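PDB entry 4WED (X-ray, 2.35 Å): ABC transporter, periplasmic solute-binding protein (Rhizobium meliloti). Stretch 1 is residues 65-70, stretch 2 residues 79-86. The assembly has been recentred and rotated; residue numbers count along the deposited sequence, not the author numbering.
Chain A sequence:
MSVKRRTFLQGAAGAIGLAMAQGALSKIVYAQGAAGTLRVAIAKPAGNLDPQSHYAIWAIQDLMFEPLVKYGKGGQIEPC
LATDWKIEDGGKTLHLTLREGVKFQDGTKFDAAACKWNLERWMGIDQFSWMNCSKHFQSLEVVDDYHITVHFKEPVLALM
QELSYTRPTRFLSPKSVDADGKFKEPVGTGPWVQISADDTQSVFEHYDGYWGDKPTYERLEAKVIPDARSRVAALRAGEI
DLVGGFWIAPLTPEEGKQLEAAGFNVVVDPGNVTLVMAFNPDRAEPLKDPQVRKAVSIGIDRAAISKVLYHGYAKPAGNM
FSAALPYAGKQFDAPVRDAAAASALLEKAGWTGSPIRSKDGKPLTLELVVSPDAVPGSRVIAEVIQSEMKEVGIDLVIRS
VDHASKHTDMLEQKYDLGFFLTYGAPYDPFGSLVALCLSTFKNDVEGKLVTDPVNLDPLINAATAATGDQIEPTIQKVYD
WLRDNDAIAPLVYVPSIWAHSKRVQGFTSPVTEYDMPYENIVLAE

Stretch 1 (65-70) FEPLVK
Stretch 2 79-86: PCLATDWK

A single carbonyl, Leu68 O, is the hub of this contact: three consecutive backbone amides of the second stretch crowd around it, but only two bond to it. Ala82 N donates to Leu68 O at 2.9 Å with a nearly straight N-H...O angle of 166°, whereas Cys80 N reaches Leu68 O at 3.0 Å through a bent, weak hydrogen bond (131°). Between them, Leu81 N also lies 3.1 Å from Leu68 O, but at a poor angle; its hydrogen bond goes instead to Pro67 O, at 3.1 Å and 164°. The local fold of the second stretch gathers these amides: Cys80 (phi/psi -133/-109) and Leu81 (-68/-21) curl the chain, and Cys80 N makes a weak 3.0 Å bond to Ala82 O.

The two segments run antiparallel. Leu68 CA lies 4.4 Å from Leu81 CA and Val69 CA 4.7 Å from Cys80 CA, while Val69 and Pro79 form a non-hydrogen-bonded bridge with their CA atoms 5.0 Å apart and their side chains diverging. Leu68 (-64/-48) precedes the extended residues Val69 (-130/150) and Lys70 (-104/145). Beyond Ala82 (-103/131), the chain turns a corner at Thr83 (-83/-20) and then extends through Asp84, Trp85 and Lys86.

Cys80 (chi1 t) points toward the first stretch and is its most heavily covered partner. Cys80 CB packs 3.2 Å from Pro67 O, and Cys80 SG makes an apolar contact of 3.9 Å with Pro67 CD on the C-gamma-endo ring. Glu66 (chi1 m, chi2 t, chi3 -45°) brings OE2 to 3.9 Å from Cys80 SG, a packing contact; both Glu66 carboxylate oxygens are hydrogen-bonded elsewhere in the structure. Leu81 (m, t) lays CD1 3.5 Å from Glu66 O and 3.9 Å from Glu66 CB, so a methyl covers the backbone and the aliphatic base of the acid. Leu68 (m, t) directs its CA-to-CB bond away overall, yet its CD2 comes within 4.2 Å of Ala82 CB.

Past the corner, Trp85 (chi1 p, chi2 98°) points back toward the first stretch and offers an indole face to Val69 (chi1 m). Val69 CG1 sits 3.8 Å from the centroid of the Trp85 six-membered ring, 13° off its normal, and 3.7 Å from Trp85 CZ3: a CH-pi contact in which the methyl C-H groups meet the pi cloud. Together the stretches bury 440 Å², both sides summed.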

# COMPACT_ATOMS: atom_id res chain seq x y z
N PHE A 65 -15.36 10.87 6.63
CA PHE A 65 -16.06 9.72 6.07
C PHE A 65 -15.62 8.43 6.73
O PHE A 65 -14.44 8.22 7.04
CB PHE A 65 -15.98 9.71 4.53
CG PHE A 65 -16.68 10.92 3.89
CD1 PHE A 65 -18.06 11.10 4.03
CD2 PHE A 65 -15.98 11.85 3.15
CE1 PHE A 65 -18.71 12.18 3.44
CE2 PHE A 65 -16.62 12.93 2.56
CZ PHE A 65 -17.99 13.11 2.72
N GLU A 66 -16.59 7.57 6.99
CA GLU A 66 -16.29 6.30 7.62
C GLU A 66 -16.78 5.15 6.79
O GLU A 66 -17.78 5.28 6.09
CB GLU A 66 -16.88 6.23 9.01
CG GLU A 66 -16.05 6.96 10.05
CD GLU A 66 -16.65 6.90 11.44
OE1 GLU A 66 -17.88 7.11 11.50
OE2 GLU A 66 -15.91 6.66 12.46
N PRO A 67 -16.06 4.03 6.84
CA PRO A 67 -16.50 2.80 6.17
C PRO A 67 -17.31 1.86 7.09
O PRO A 67 -17.42 2.08 8.30
CB PRO A 67 -15.18 2.13 5.82
CG PRO A 67 -14.34 2.44 7.02
CD PRO A 67 -14.75 3.84 7.48
N LEU A 68 -17.81 0.79 6.49
CA LEU A 68 -18.42 -0.27 7.25
C LEU A 68 -17.40 -0.94 8.17
O LEU A 68 -17.67 -1.18 9.36
CB LEU A 68 -18.97 -1.33 6.29
CG LEU A 68 -20.15 -0.85 5.47
CD1 LEU A 68 -20.41 -1.83 4.34
CD2 LEU A 68 -21.39 -0.72 6.34
N VAL A 69 -16.25 -1.27 7.60
CA VAL A 69 -15.16 -1.91 8.35
C VAL A 69 -13.90 -1.14 8.06
O VAL A 69 -13.77 -0.54 6.99
CB VAL A 69 -14.93 -3.38 7.93
CG1 VAL A 69 -16.12 -4.22 8.32
CG2 VAL A 69 -14.67 -3.55 6.44
N LYS A 70 -13.02 -1.13 9.04
CA LYS A 70 -11.75 -0.44 8.97
C LYS A 70 -10.63 -1.46 8.73
O LYS A 70 -10.65 -2.63 9.23
CB LYS A 70 -11.48 0.35 10.25
CG LYS A 70 -11.86 1.84 10.14
N PRO A 79 -14.49 -3.66 13.20
CA PRO A 79 -15.81 -3.02 13.20
C PRO A 79 -15.73 -1.51 13.02
O PRO A 79 -14.89 -0.87 13.67
CB PRO A 79 -16.35 -3.34 14.60
CG PRO A 79 -15.61 -4.54 15.07
CD PRO A 79 -14.27 -4.52 14.38
N CYS A 80 -16.57 -0.93 12.16
CA CYS A 80 -16.74 0.51 12.11
C CYS A 80 -18.24 0.82 12.07
O CYS A 80 -18.93 0.64 13.06
CB CYS A 80 -15.92 1.16 10.98
SG CYS A 80 -15.78 2.98 11.12
N LEU A 81 -18.76 1.29 10.95
CA LEU A 81 -20.17 1.50 10.85
C LEU A 81 -20.96 0.18 10.87
O LEU A 81 -22.18 0.15 11.15
CB LEU A 81 -20.51 2.32 9.59
CG LEU A 81 -20.06 3.78 9.68
CD1 LEU A 81 -20.35 4.53 8.39
CD2 LEU A 81 -20.72 4.49 10.85
N ALA A 82 -20.29 -0.91 10.56
CA ALA A 82 -20.88 -2.23 10.81
C ALA A 82 -20.22 -2.79 12.02
O ALA A 82 -18.98 -2.78 12.09
CB ALA A 82 -20.66 -3.16 9.62
N THR A 83 -21.03 -3.28 12.96
CA THR A 83 -20.55 -4.02 14.17
C THR A 83 -20.24 -5.52 13.96
O THR A 83 -19.57 -6.15 14.78
CB THR A 83 -21.57 -3.93 15.31
OG1 THR A 83 -22.87 -4.24 14.79
CG2 THR A 83 -21.57 -2.54 15.89
N ASP A 84 -20.80 -6.10 12.92
CA ASP A 84 -20.56 -7.48 12.64
C ASP A 84 -20.97 -7.77 11.20
O ASP A 84 -21.66 -6.96 10.56
CB ASP A 84 -21.34 -8.37 13.61
CG ASP A 84 -20.88 -9.82 13.55
OD1 ASP A 84 -19.65 -10.09 13.44
OD2 ASP A 84 -21.76 -10.67 13.58
N TRP A 85 -20.49 -8.92 10.72
CA TRP A 85 -20.73 -9.36 9.36
C TRP A 85 -20.53 -10.87 9.19
O TRP A 85 -19.85 -11.52 9.97
CB TRP A 85 -19.79 -8.60 8.43
CG TRP A 85 -18.32 -8.72 8.73
CD1 TRP A 85 -17.41 -9.58 8.13
CD2 TRP A 85 -17.55 -7.91 9.65
NE1 TRP A 85 -16.14 -9.34 8.64
CE2 TRP A 85 -16.20 -8.34 9.57
CE3 TRP A 85 -17.88 -6.86 10.54
CZ2 TRP A 85 -15.20 -7.77 10.36
CZ3 TRP A 85 -16.88 -6.29 11.32
CH2 TRP A 85 -15.55 -6.74 11.22
N LYS A 86 -21.15 -11.41 8.16
CA LYS A 86 -21.05 -12.82 7.89
C LYS A 86 -21.01 -12.97 6.39
O LYS A 86 -21.82 -12.38 5.69
CB LYS A 86 -22.20 -13.60 8.49
CG LYS A 86 -21.95 -15.12 8.63